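Local coordinates for protein pectinesterase (PDB 4PMH) that hydrolyses the methyl esters of pectin to release methanol, and probably helps the rice weevil digest plant cell walls, at residues A[40-45]-A[67-72]; A[241-246]-A[278-283]; A[231-236]-A[261-266]; A[13-18]-A[357-362]; A[108-113]-A[175-180]. One frame throughout, in Å; residues are numbered along the deposited sequence.

All five contacts belong to or pack on one right-handed parallel beta-helix, the fold of the pectinesterase family. Interactions 1, 3 and 4 reach the same long parallel sheet. Interaction 1 joins its first two strands, interaction 3 joins its strand 233-237 to the loop leading into strand 267-270, and interaction 4 brings residues 13-18 to its last strand. The centres of interactions 1 and 4 are about 42 Å apart. Interaction 4 joins the chain ends, and interaction 1 is nested inside its loop. Interactions 2 and 3 touch through Phe241 and Phe236, on strands consecutive in the chain but in different sheets. Interaction 5 closes before interaction 2 opens and holds a probable substrate-binding residue.

Interaction 1. Residues A[40-45]-A[67-72]; sequences ADYTVG and KYIKIN
Asp41 and Lys67 cross at about a right angle. Asp41 OD2 accepts a bond from Tyr68 N at 2.9 Å, on its anti lone pair. The same oxygen lies at the edge of the Tyr68 ring, in its plane. Asp41 OD1 stays 4.1 Å from Lys67 NZ, beyond a salt bridge, and a water spans the two, bound only weakly to OD1. Lys67 bends at its second torsion (chi2 -71°). Its CD lies 3.9 Å from CE2 of the Tyr42 ring, which it meets obliquely. CD2 of that ring meets Ile69 CG1 on the same face of the sheet. On the other face Thr43 and Lys70 lie side by side and point the same way, with CG2 of Thr43 3.8 Å from CE of Lys70.

Backbone bonds fix this register. Tyr68 O accepts from both Asp41 N and Tyr42 N. Lys70 N binds Tyr42 O, Val44 N binds Lys70 O at 2.8 Å, and Asn72 N binds Val44 O. Helix 51-61 covers the face that carries Tyr42, Val44, Ile69 and Ile71. Strand 42-44, this helix and strand 67-71 form a beta-alpha-beta unit, which starts the long parallel sheet of the beta-helix.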
# COMPACT_ATOMS: atom_id res chain seq x y z
N ALA A 40 -21.55 4.87 15.85
CA ALA A 40 -20.29 5.27 16.45
C ALA A 40 -20.26 4.77 17.88
O ALA A 40 -20.98 5.28 18.73
CB ALA A 40 -20.12 6.77 16.40
N ASP A 41 -19.47 3.73 18.12
CA ASP A 41 -19.29 3.15 19.45
C ASP A 41 -18.29 3.98 20.26
O ASP A 41 -18.46 4.16 21.45
CB ASP A 41 -18.79 1.70 19.33
CG ASP A 41 -19.82 0.78 18.68
OD1 ASP A 41 -20.91 0.61 19.26
OD2 ASP A 41 -19.54 0.22 17.61
N TYR A 42 -17.24 4.45 19.60
CA TYR A 42 -16.23 5.33 20.18
C TYR A 42 -15.99 6.48 19.24
O TYR A 42 -15.79 6.27 18.04
CB TYR A 42 -14.94 4.54 20.36
CG TYR A 42 -15.20 3.22 21.04
CD1 TYR A 42 -15.29 3.14 22.42
CD2 TYR A 42 -15.38 2.06 20.30
CE1 TYR A 42 -15.55 1.94 23.05
CE2 TYR A 42 -15.64 0.87 20.92
CZ TYR A 42 -15.72 0.81 22.30
OH TYR A 42 -15.97 -0.38 22.93
N THR A 43 -15.99 7.71 19.76
CA THR A 43 -15.86 8.91 18.93
C THR A 43 -14.71 9.78 19.41
O THR A 43 -14.69 10.21 20.57
CB THR A 43 -17.16 9.71 18.94
OG1 THR A 43 -18.21 8.90 18.38
CG2 THR A 43 -17.02 10.97 18.09
N VAL A 44 -13.74 10.01 18.54
CA VAL A 44 -12.64 10.90 18.83
C VAL A 44 -13.20 12.31 18.63
O VAL A 44 -13.56 12.69 17.50
CB VAL A 44 -11.44 10.66 17.89
CG1 VAL A 44 -10.28 11.57 18.27
CG2 VAL A 44 -11.00 9.21 17.94
N GLY A 45 -13.26 13.08 19.71
CA GLY A 45 -13.93 14.39 19.69
C GLY A 45 -15.23 14.38 20.49
O GLY A 45 -15.75 15.43 20.80
N LYS A 67 -16.77 -3.09 15.98
CA LYS A 67 -16.87 -1.81 16.68
C LYS A 67 -16.48 -0.67 15.74
O LYS A 67 -15.57 -0.81 14.91
CB LYS A 67 -15.96 -1.80 17.91
CG LYS A 67 -16.37 -2.77 19.01
CD LYS A 67 -17.64 -2.27 19.69
CE LYS A 67 -18.30 -3.36 20.50
NZ LYS A 67 -19.56 -2.83 21.05
N TYR A 68 -17.18 0.45 15.89
CA TYR A 68 -17.08 1.59 15.00
C TYR A 68 -16.48 2.79 15.73
O TYR A 68 -17.04 3.29 16.70
CB TYR A 68 -18.45 1.94 14.44
CG TYR A 68 -18.97 0.88 13.49
CD1 TYR A 68 -19.66 -0.23 13.97
CD2 TYR A 68 -18.74 0.97 12.13
CE1 TYR A 68 -20.12 -1.21 13.09
CE2 TYR A 68 -19.19 -0.00 11.25
CZ TYR A 68 -19.89 -1.09 11.74
OH TYR A 68 -20.34 -2.06 10.86
N ILE A 69 -15.32 3.20 15.23
CA ILE A 69 -14.61 4.32 15.78
C ILE A 69 -14.74 5.46 14.79
O ILE A 69 -14.17 5.40 13.70
CB ILE A 69 -13.12 4.01 15.99
CG1 ILE A 69 -12.97 2.98 17.10
CG2 ILE A 69 -12.35 5.29 16.33
CD1 ILE A 69 -11.69 2.20 17.10
N LYS A 70 -15.47 6.50 15.19
CA LYS A 70 -15.62 7.69 14.38
C LYS A 70 -14.60 8.74 14.77
O LYS A 70 -14.45 9.07 15.95
CB LYS A 70 -17.01 8.26 14.57
CG LYS A 70 -17.24 9.49 13.73
CD LYS A 70 -18.72 9.87 13.72
CE LYS A 70 -19.15 10.47 15.03
NZ LYS A 70 -20.46 11.18 14.87
N ILE A 71 -13.89 9.27 13.78
CA ILE A 71 -12.94 10.36 14.02
C ILE A 71 -13.52 11.67 13.50
O ILE A 71 -13.61 11.89 12.28
CB ILE A 71 -11.58 10.12 13.34
CG1 ILE A 71 -11.03 8.72 13.71
CG2 ILE A 71 -10.60 11.24 13.69
CD1 ILE A 71 -9.67 8.37 13.12
N ASN A 72 -13.89 12.56 14.40
CA ASN A 72 -14.41 13.85 13.99
C ASN A 72 -13.44 14.55 13.06
O ASN A 72 -12.22 14.43 13.22
CB ASN A 72 -14.71 14.73 15.19
CG ASN A 72 -16.03 14.41 15.86
OD1 ASN A 72 -16.81 13.60 15.36
ND2 ASN A 72 -16.30 15.05 16.98
O HOH W 1 -19.41 -0.14 21.96

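Interaction 2. Residues A[241-246]-A[278-283]; sequences FYVKAD and SAWSSS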
# COMPACT_ATOMS: atom_id res chain seq x y z
N PHE A 241 -4.08 6.46 -8.56
CA PHE A 241 -2.68 6.49 -8.16
C PHE A 241 -2.04 7.71 -8.81
O PHE A 241 -2.05 7.83 -10.06
CB PHE A 241 -1.95 5.21 -8.62
CG PHE A 241 -2.56 3.93 -8.10
CD1 PHE A 241 -3.60 3.32 -8.78
CD2 PHE A 241 -2.09 3.34 -6.93
CE1 PHE A 241 -4.18 2.15 -8.30
CE2 PHE A 241 -2.66 2.18 -6.44
CZ PHE A 241 -3.72 1.58 -7.12
N TYR A 242 -1.48 8.60 -8.00
CA TYR A 242 -1.04 9.91 -8.48
C TYR A 242 0.45 10.09 -8.22
O TYR A 242 0.89 10.11 -7.07
CB TYR A 242 -1.84 11.01 -7.79
CG TYR A 242 -1.68 12.37 -8.43
CD1 TYR A 242 -0.58 13.15 -8.15
CD2 TYR A 242 -2.64 12.86 -9.32
CE1 TYR A 242 -0.42 14.38 -8.74
CE2 TYR A 242 -2.49 14.10 -9.92
CZ TYR A 242 -1.37 14.85 -9.63
OH TYR A 242 -1.18 16.10 -10.19
N VAL A 243 1.22 10.22 -9.29
CA VAL A 243 2.65 10.38 -9.21
C VAL A 243 2.96 11.85 -9.05
O VAL A 243 2.74 12.63 -9.96
CB VAL A 243 3.36 9.87 -10.45
CG1 VAL A 243 4.87 9.93 -10.28
CG2 VAL A 243 2.93 8.44 -10.74
N LYS A 244 3.48 12.21 -7.89
CA LYS A 244 3.75 13.60 -7.57
C LYS A 244 5.08 14.02 -8.15
O LYS A 244 5.99 13.22 -8.32
CB LYS A 244 3.80 13.79 -6.05
CG LYS A 244 2.43 13.83 -5.39
CD LYS A 244 2.47 14.48 -4.01
CE LYS A 244 2.68 15.99 -4.08
NZ LYS A 244 1.45 16.78 -4.37
N ALA A 245 5.17 15.31 -8.45
CA ALA A 245 6.39 15.89 -9.02
C ALA A 245 7.05 16.91 -8.07
O ALA A 245 8.13 17.43 -8.37
CB ALA A 245 6.05 16.55 -10.35
N ASP A 246 6.44 17.14 -6.91
CA ASP A 246 6.85 18.23 -6.00
C ASP A 246 8.08 17.91 -5.17
O ASP A 246 8.72 18.82 -4.63
CB ASP A 246 5.73 18.60 -5.04
CG ASP A 246 5.59 17.60 -3.91
OD1 ASP A 246 5.78 16.39 -4.17
OD2 ASP A 246 5.33 18.01 -2.76
N SER A 278 1.71 17.08 -14.24
CA SER A 278 1.90 17.37 -15.66
C SER A 278 3.33 17.24 -16.10
O SER A 278 3.61 16.89 -17.23
CB SER A 278 1.44 18.81 -15.96
OG SER A 278 0.28 19.11 -15.20
N ALA A 279 4.25 17.54 -15.19
CA ALA A 279 5.66 17.39 -15.47
C ALA A 279 5.99 16.02 -16.07
O ALA A 279 6.74 15.95 -17.05
CB ALA A 279 6.47 17.65 -14.20
N TRP A 280 5.42 14.95 -15.51
CA TRP A 280 5.64 13.57 -15.99
C TRP A 280 5.03 13.34 -17.38
O TRP A 280 5.53 12.50 -18.13
CB TRP A 280 5.01 12.53 -15.05
CG TRP A 280 5.55 12.57 -13.68
CD1 TRP A 280 4.87 12.89 -12.56
CD2 TRP A 280 6.89 12.30 -13.30
NE1 TRP A 280 5.71 12.83 -11.47
CE2 TRP A 280 6.96 12.47 -11.90
CE3 TRP A 280 8.04 11.91 -13.99
CZ2 TRP A 280 8.14 12.28 -11.18
CZ3 TRP A 280 9.22 11.73 -13.28
CH2 TRP A 280 9.26 11.91 -11.89
N SER A 281 3.94 14.05 -17.67
CA SER A 281 3.33 14.03 -19.00
C SER A 281 4.32 14.43 -20.09
O SER A 281 4.41 13.77 -21.12
CB SER A 281 2.07 14.91 -19.08
OG SER A 281 0.91 14.11 -19.17
N SER A 282 5.06 15.51 -19.86
CA SER A 282 6.08 15.93 -20.82
C SER A 282 7.37 15.11 -20.65
O SER A 282 8.15 14.95 -21.59
CB SER A 282 6.33 17.44 -20.72
OG SER A 282 7.04 17.80 -19.54
N SER A 283 7.57 14.55 -19.47
CA SER A 283 8.77 13.77 -19.18
C SER A 283 8.70 12.31 -19.70
O SER A 283 9.67 11.79 -20.27
CB SER A 283 9.01 13.76 -17.67
OG SER A 283 10.38 13.65 -17.41
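Trp280 carries the contact, with its indole set against Val243, Lys244 and Ala245. The polar part is one hydrogen bond. Trp280 NE1 donates to the backbone O of Lys244 at 3.2 Å, with an N-H...O angle of 150°. The acceptor lies in the plane of the indole. The donor stands well above the carbonyl plane, and the C=O...N angle is only 99°. The bond thus ties the ring to the chain just past strand 240-243.

The apolar part lies over one face of the indole. Val243 CG1 sits above it, offset toward the rim, 3.2 Å from Trp280 NE1. This methyl is anti to the backbone N (chi1 -175°), and the valine crosses the tryptophan at about a right angle. Ala245 CB approaches the ring obliquely and also meets Ala279 CB at 4.0 Å, which adds a small apolar contact to the helix.

An alanine in place of Trp280 would probably leave Lys244 O without this donor and open a gap beside Val243.

Nearby residues extend both kinds of contact. Ile322 and Ala252 touch Val243 and Trp280 alike. Asp277, just before residues 278-283, binds Ala245 N through OD2 and Tyr242 OH through OD1. Helix 278-283 follows strand 273-276, the next strand of the sheet after 240-243. The arrangement is a short helix laid at the end of neighbouring parallel strands by a buried tryptophan, within the parallel beta-helix of the pectinesterases.

Interaction 3. Residues A[231-236]-A[261-266]; sequences GGSAIF and PHKMYG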
# COMPACT_ATOMS: atom_id res chain seq x y z
N GLY A 231 4.05 -7.26 -0.03
CA GLY A 231 3.82 -8.63 -0.44
C GLY A 231 2.43 -9.21 -0.27
O GLY A 231 2.25 -10.42 -0.38
N GLY A 232 1.43 -8.37 -0.03
CA GLY A 232 0.09 -8.87 0.21
C GLY A 232 -0.61 -9.26 -1.08
O GLY A 232 -0.11 -8.99 -2.18
N SER A 233 -1.75 -9.92 -0.93
CA SER A 233 -2.71 -10.04 -2.01
C SER A 233 -3.61 -8.83 -1.91
O SER A 233 -4.54 -8.82 -1.12
CB SER A 233 -3.53 -11.31 -1.89
OG SER A 233 -2.76 -12.47 -2.14
N ALA A 234 -3.33 -7.80 -2.71
CA ALA A 234 -4.03 -6.52 -2.56
C ALA A 234 -4.75 -6.15 -3.84
O ALA A 234 -4.15 -6.11 -4.91
CB ALA A 234 -3.05 -5.42 -2.17
N ILE A 235 -6.06 -5.91 -3.71
CA ILE A 235 -6.93 -5.53 -4.81
C ILE A 235 -7.22 -4.04 -4.72
O ILE A 235 -7.58 -3.54 -3.64
CB ILE A 235 -8.25 -6.31 -4.73
CG1 ILE A 235 -7.97 -7.80 -4.91
CG2 ILE A 235 -9.27 -5.80 -5.74
CD1 ILE A 235 -9.06 -8.70 -4.38
N PHE A 236 -7.07 -3.33 -5.83
CA PHE A 236 -7.33 -1.90 -5.91
C PHE A 236 -8.37 -1.70 -6.98
O PHE A 236 -8.06 -1.83 -8.16
CB PHE A 236 -6.07 -1.14 -6.29
CG PHE A 236 -4.97 -1.26 -5.29
CD1 PHE A 236 -4.84 -0.34 -4.25
CD2 PHE A 236 -4.04 -2.29 -5.38
CE1 PHE A 236 -3.82 -0.45 -3.33
CE2 PHE A 236 -3.02 -2.41 -4.46
CZ PHE A 236 -2.90 -1.49 -3.44
N PRO A 261 7.31 -15.94 -4.47
CA PRO A 261 7.23 -16.68 -5.76
C PRO A 261 6.17 -17.77 -5.81
O PRO A 261 5.66 -18.08 -6.88
CB PRO A 261 8.64 -17.27 -5.92
CG PRO A 261 9.23 -17.23 -4.55
CD PRO A 261 8.68 -15.98 -3.94
N HIS A 262 5.79 -18.30 -4.66
CA HIS A 262 4.78 -19.34 -4.59
C HIS A 262 3.38 -18.76 -4.43
O HIS A 262 2.39 -19.50 -4.46
CB HIS A 262 5.13 -20.31 -3.45
CG HIS A 262 6.52 -20.86 -3.58
ND1 HIS A 262 6.79 -22.10 -4.13
CD2 HIS A 262 7.73 -20.31 -3.30
CE1 HIS A 262 8.09 -22.30 -4.16
NE2 HIS A 262 8.69 -21.23 -3.66
N LYS A 263 3.30 -17.45 -4.29
CA LYS A 263 2.02 -16.75 -4.21
C LYS A 263 1.59 -16.34 -5.61
O LYS A 263 2.29 -15.59 -6.29
CB LYS A 263 2.14 -15.53 -3.27
CG LYS A 263 0.80 -14.99 -2.77
CD LYS A 263 0.94 -13.73 -1.90
CE LYS A 263 1.26 -14.02 -0.45
NZ LYS A 263 0.94 -12.89 0.46
N MET A 264 0.42 -16.82 -6.03
CA MET A 264 -0.16 -16.51 -7.32
C MET A 264 -0.66 -15.06 -7.41
O MET A 264 -0.54 -14.41 -8.45
CB MET A 264 -1.37 -17.43 -7.57
CG MET A 264 -1.26 -18.39 -8.75
SD MET A 264 -2.91 -18.79 -9.36
CE MET A 264 -2.83 -18.21 -11.05
N TYR A 265 -1.28 -14.62 -6.33
CA TYR A 265 -1.99 -13.35 -6.28
C TYR A 265 -1.23 -12.30 -5.48
O TYR A 265 -1.26 -12.30 -4.25
CB TYR A 265 -3.39 -13.57 -5.68
CG TYR A 265 -4.17 -14.59 -6.48
CD1 TYR A 265 -4.59 -14.30 -7.76
CD2 TYR A 265 -4.41 -15.86 -5.98
CE1 TYR A 265 -5.29 -15.24 -8.52
CE2 TYR A 265 -5.10 -16.81 -6.73
CZ TYR A 265 -5.53 -16.49 -8.00
OH TYR A 265 -6.21 -17.41 -8.76
N GLY A 266 -0.59 -11.38 -6.20
CA GLY A 266 0.03 -10.21 -5.60
C GLY A 266 -0.92 -9.04 -5.68
O GLY A 266 -1.98 -9.04 -5.04
O HOH W 2 -1.69 -13.37 0.25
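Two successive strands of the long parallel sheet begin here, where Ser233 and Ala234 meet the loop that leads into strand 267-270. Ser233 OG donates to Tyr265 O at 2.6 Å, a short bond with the donor tilted from the carbonyl plane. With OG anti to its own carbonyl carbon (chi1 -70°), the hydroxyl lies where it meets Tyr265 O. Ala234 N donates to Gly266 O at 3.0 Å, from above the carbonyl plane. Ser233 CA adds a CA-H...O contact to Gly266 O at 3.3 Å. In the beta-helix these bonds set strand 233-237 beside the next strand, and backbone pairing goes on from Ala234 to Phe268.

Lys263 reaches the turn before the strand. Its chain runs extended and then bends at the third torsion (chi3 -83°). NZ donates to Gly231 O at 2.9 Å. A water accepts from Lys263 NZ and donates to Ser233 OG, 2.8 Å from the latter, and so links the two side chains. The serine hydroxyl also bonds Gln28 NE2, and the Tyr265 ring meets Tyr26 of helix 23-27 edge-to-face. The nearest atoms of Gly231 and the side chain of Trp292, a probable substrate-binding residue, are about 6 Å apart.

Interaction 4. Residues A[13-18]-A[357-362]; sequences LTASES and WEYNNS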
# COMPACT_ATOMS: atom_id res chain seq x y z
N LEU A 13 -1.47 -9.81 -21.13
CA LEU A 13 -2.22 -11.06 -21.00
C LEU A 13 -3.15 -11.30 -22.19
O LEU A 13 -3.73 -10.36 -22.74
CB LEU A 13 -3.07 -11.03 -19.73
CG LEU A 13 -2.37 -10.92 -18.36
CD1 LEU A 13 -3.41 -10.95 -17.25
CD2 LEU A 13 -1.34 -12.02 -18.14
N THR A 14 -3.32 -12.56 -22.55
CA THR A 14 -4.33 -12.96 -23.51
C THR A 14 -5.69 -12.89 -22.87
O THR A 14 -5.81 -12.91 -21.64
CB THR A 14 -4.08 -14.39 -24.02
OG1 THR A 14 -4.26 -15.34 -22.96
CG2 THR A 14 -2.68 -14.52 -24.59
N ALA A 15 -6.74 -12.86 -23.69
CA ALA A 15 -8.11 -12.88 -23.17
C ALA A 15 -8.35 -14.07 -22.25
O ALA A 15 -9.07 -13.96 -21.24
CB ALA A 15 -9.11 -12.88 -24.31
N SER A 16 -7.78 -15.20 -22.60
CA SER A 16 -7.95 -16.44 -21.83
C SER A 16 -7.24 -16.34 -20.47
O SER A 16 -7.81 -16.62 -19.42
CB SER A 16 -7.35 -17.59 -22.65
OG SER A 16 -7.65 -18.83 -22.08
N GLU A 17 -5.97 -15.95 -20.52
CA GLU A 17 -5.20 -15.65 -19.31
C GLU A 17 -5.91 -14.66 -18.35
O GLU A 17 -5.90 -14.86 -17.12
CB GLU A 17 -3.84 -15.11 -19.72
CG GLU A 17 -2.88 -16.18 -20.21
CD GLU A 17 -1.60 -15.59 -20.78
OE1 GLU A 17 -1.61 -14.40 -21.14
OE2 GLU A 17 -0.59 -16.32 -20.93
N SER A 18 -6.52 -13.62 -18.92
CA SER A 18 -7.24 -12.61 -18.13
C SER A 18 -8.31 -13.20 -17.23
O SER A 18 -8.53 -12.69 -16.14
CB SER A 18 -7.86 -11.51 -19.02
OG SER A 18 -9.02 -11.97 -19.70
N TRP A 357 2.09 -7.65 -15.47
CA TRP A 357 1.27 -7.85 -16.67
C TRP A 357 0.14 -6.84 -16.76
O TRP A 357 -0.27 -6.27 -15.77
CB TRP A 357 0.63 -9.25 -16.68
CG TRP A 357 1.51 -10.37 -16.16
CD1 TRP A 357 1.55 -10.85 -14.88
CD2 TRP A 357 2.42 -11.15 -16.92
NE1 TRP A 357 2.45 -11.88 -14.79
CE2 TRP A 357 3.00 -12.09 -16.03
CE3 TRP A 357 2.82 -11.15 -18.26
CZ2 TRP A 357 3.98 -13.01 -16.44
CZ3 TRP A 357 3.78 -12.06 -18.66
CH2 TRP A 357 4.34 -12.99 -17.74
N GLU A 358 -0.38 -6.68 -17.97
CA GLU A 358 -1.53 -5.81 -18.18
C GLU A 358 -2.59 -6.51 -19.01
O GLU A 358 -2.28 -7.42 -19.74
CB GLU A 358 -1.11 -4.58 -18.94
CG GLU A 358 -0.19 -3.66 -18.18
CD GLU A 358 0.32 -2.59 -19.09
OE1 GLU A 358 1.48 -2.71 -19.48
OE2 GLU A 358 -0.45 -1.68 -19.46
N TYR A 359 -3.83 -6.04 -18.94
CA TYR A 359 -4.88 -6.52 -19.83
C TYR A 359 -5.88 -5.40 -20.06
O TYR A 359 -6.49 -4.92 -19.10
CB TYR A 359 -5.63 -7.71 -19.22
CG TYR A 359 -6.80 -8.18 -20.08
CD1 TYR A 359 -6.58 -8.78 -21.30
CD2 TYR A 359 -8.12 -8.04 -19.65
CE1 TYR A 359 -7.63 -9.22 -22.10
CE2 TYR A 359 -9.19 -8.48 -20.45
CZ TYR A 359 -8.93 -9.05 -21.67
OH TYR A 359 -9.96 -9.50 -22.49
N ASN A 360 -6.07 -4.99 -21.31
CA ASN A 360 -7.19 -4.14 -21.70
C ASN A 360 -7.23 -2.79 -20.99
O ASN A 360 -8.29 -2.32 -20.57
CB ASN A 360 -8.49 -4.92 -21.43
CG ASN A 360 -9.66 -4.41 -22.24
OD1 ASN A 360 -9.48 -3.71 -23.23
ND2 ASN A 360 -10.87 -4.77 -21.82
N ASN A 361 -6.07 -2.17 -20.86
CA ASN A 361 -5.98 -0.83 -20.33
C ASN A 361 -6.20 0.19 -21.45
O ASN A 361 -6.17 -0.15 -22.64
CB ASN A 361 -4.63 -0.62 -19.64
CG ASN A 361 -4.43 -1.53 -18.45
OD1 ASN A 361 -5.37 -1.78 -17.69
ND2 ASN A 361 -3.20 -2.06 -18.29
N SER A 362 -6.46 1.43 -21.08
CA SER A 362 -6.65 2.48 -22.05
C SER A 362 -6.04 3.74 -21.53
O SER A 362 -5.46 3.75 -20.43
CB SER A 362 -8.14 2.65 -22.35
OG SER A 362 -8.86 2.89 -21.17
O HOH W 3 -11.55 -11.15 -20.86
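Ser18 OG lies over one face of the Tyr359 ring and has two polar partners. It donates to Ala15 O at 2.5 Å, a very short bond, and accepts from a water at 2.9 Å. That water also bonds Tyr359 OH, so it bridges the two hydroxyls. Ser18 CB stands over the centre of the Tyr359 ring, 3.4 Å from the centroid, as a CH-pi contact. Asn360 CB lies over the opposite face, offset toward the rim. Leu13 O lies at the edge of the ring, near its plane, 3.6 Å from Tyr359 CD1.

An alanine in place of Tyr359 would probably deprive Ser18 CB of the ring face and the bridging water of its tyrosine partner.

The backbone bond across the contact runs from Leu13 N to Glu358 O at 2.9 Å. Beyond it, Leu13 CD2 packs on Trp357 CB at 3.7 Å, and the two side chains cross at about a right angle. Thr14 and Glu17 form a capping box. Glu17 N donates to Thr14 OG1 at 3.0 Å, and Thr14 N donates to Glu17 OE1, which also forms a salt bridge with Arg346.

The short, weakly bonded helix at about 15-18 thus lies against strand 355-359, the last strand of the long parallel sheet. Strand 311-315 pairs with that strand on its other side, and its Ile313 touches both Leu13 and Trp357.

Interaction 5. Residues A[108-113]-A[175-180]; sequences PAQTTP and DQQAVA
Gln110 NE2 donates to Gln177 OE1 at 2.7 Å, with an N-H...O angle of 167°. The donor lies in the carbonyl plane of Gln177, and the acceptor lies close to the amide plane of Gln110. The two side chains cross at about a right angle. Each chain bends at its second torsion (chi2 69° in Gln110), which places CD. Ala109 N donates to Gln177 O, also at 2.7 Å and nearly straight. Gln177 is thus gripped through its side-chain oxygen and its backbone oxygen.

The 108-111 segment that supplies both donors is a type I turn. Thr111 N closes the turn on Pro108 O at 3.1 Å, and Thr111 OG1 adds a second bond to that oxygen at 2.7 Å.

Packing surrounds the bonds. Gln110 OE1 rests 3.4 Å from Gln176 CB, and the amide planes of Gln110 and Gln176 are 10° apart. Pro108 and Gln176 lie side by side, with CB of Pro108 3.4 Å from Gln176 OE1. That oxygen is bonded to Asn172 ND2. Pro108 CA meets Ala178 CB at 3.8 Å.

Gln177 probably binds substrate, and its side chain lies close to Asp200 and Gln199, the likely proton donor and transition-state stabiliser. The bond from Gln110 to Gln177 OE1 probably helps to set how the amide is turned. Gln110 is therefore probably a second-shell residue that helps position Gln177.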
# COMPACT_ATOMS: atom_id res chain seq x y z
N PRO A 108 10.03 10.29 8.70
CA PRO A 108 10.72 9.32 7.85
C PRO A 108 11.36 8.15 8.60
O PRO A 108 11.47 8.17 9.83
CB PRO A 108 11.80 10.17 7.17
CG PRO A 108 12.13 11.24 8.18
CD PRO A 108 10.80 11.55 8.85
N ALA A 109 11.77 7.13 7.85
CA ALA A 109 12.54 6.01 8.41
C ALA A 109 13.80 6.50 9.11
O ALA A 109 14.30 5.84 10.04
CB ALA A 109 12.93 5.04 7.32
N GLN A 110 14.31 7.65 8.67
CA GLN A 110 15.57 8.20 9.17
C GLN A 110 15.41 8.89 10.52
O GLN A 110 16.40 9.30 11.14
CB GLN A 110 16.17 9.14 8.11
CG GLN A 110 16.73 8.43 6.87
CD GLN A 110 15.69 7.78 5.95
OE1 GLN A 110 14.52 8.21 5.87
NE2 GLN A 110 16.11 6.74 5.23
N THR A 111 14.16 9.05 10.97
CA THR A 111 13.88 9.59 12.29
C THR A 111 14.67 8.88 13.38
O THR A 111 14.72 7.65 13.44
CB THR A 111 12.38 9.45 12.62
OG1 THR A 111 11.62 10.17 11.65
CG2 THR A 111 12.07 10.01 13.98
N THR A 112 15.28 9.64 14.27
CA THR A 112 15.96 8.99 15.37
C THR A 112 14.93 8.52 16.38
O THR A 112 13.87 9.11 16.51
CB THR A 112 16.97 9.91 16.10
OG1 THR A 112 16.26 10.90 16.84
CG2 THR A 112 17.92 10.56 15.12
N PRO A 113 15.25 7.45 17.12
CA PRO A 113 14.36 7.01 18.19
C PRO A 113 14.05 8.05 19.25
O PRO A 113 12.92 8.07 19.75
CB PRO A 113 15.11 5.83 18.80
CG PRO A 113 15.80 5.25 17.61
CD PRO A 113 16.28 6.45 16.84
N ASP A 175 16.27 10.81 -0.46
CA ASP A 175 16.56 9.44 -0.02
C ASP A 175 15.62 8.91 1.08
O ASP A 175 15.75 7.75 1.47
CB ASP A 175 18.02 9.32 0.46
CG ASP A 175 19.04 9.18 -0.69
OD1 ASP A 175 18.64 9.15 -1.88
OD2 ASP A 175 20.26 9.08 -0.40
N GLN A 176 14.70 9.72 1.59
CA GLN A 176 13.88 9.28 2.75
C GLN A 176 12.67 8.41 2.38
O GLN A 176 11.93 8.73 1.49
CB GLN A 176 13.40 10.49 3.56
CG GLN A 176 14.53 11.26 4.25
CD GLN A 176 14.00 12.29 5.22
OE1 GLN A 176 12.83 12.68 5.16
NE2 GLN A 176 14.85 12.74 6.15
N GLN A 177 12.48 7.32 3.14
CA GLN A 177 11.29 6.46 3.05
C GLN A 177 10.37 6.89 4.18
O GLN A 177 10.85 7.19 5.27
CB GLN A 177 11.66 4.98 3.28
CG GLN A 177 12.70 4.39 2.32
CD GLN A 177 14.14 4.74 2.71
OE1 GLN A 177 14.40 5.27 3.79
NE2 GLN A 177 15.08 4.44 1.82
N ALA A 178 9.06 6.90 3.95
CA ALA A 178 8.12 7.33 4.99
C ALA A 178 6.72 6.78 4.72
O ALA A 178 6.03 7.22 3.82
CB ALA A 178 8.09 8.85 5.08
N VAL A 179 6.31 5.84 5.56
CA VAL A 179 5.10 5.08 5.33
C VAL A 179 3.90 5.80 5.93
O VAL A 179 3.93 6.26 7.06
CB VAL A 179 5.19 3.64 5.91
CG1 VAL A 179 3.86 2.90 5.72
CG2 VAL A 179 6.32 2.88 5.25
N ALA A 180 2.83 5.88 5.16
CA ALA A 180 1.57 6.44 5.63
C ALA A 180 0.73 5.34 6.23
O ALA A 180 0.43 5.38 7.42
CB ALA A 180 0.82 7.16 4.52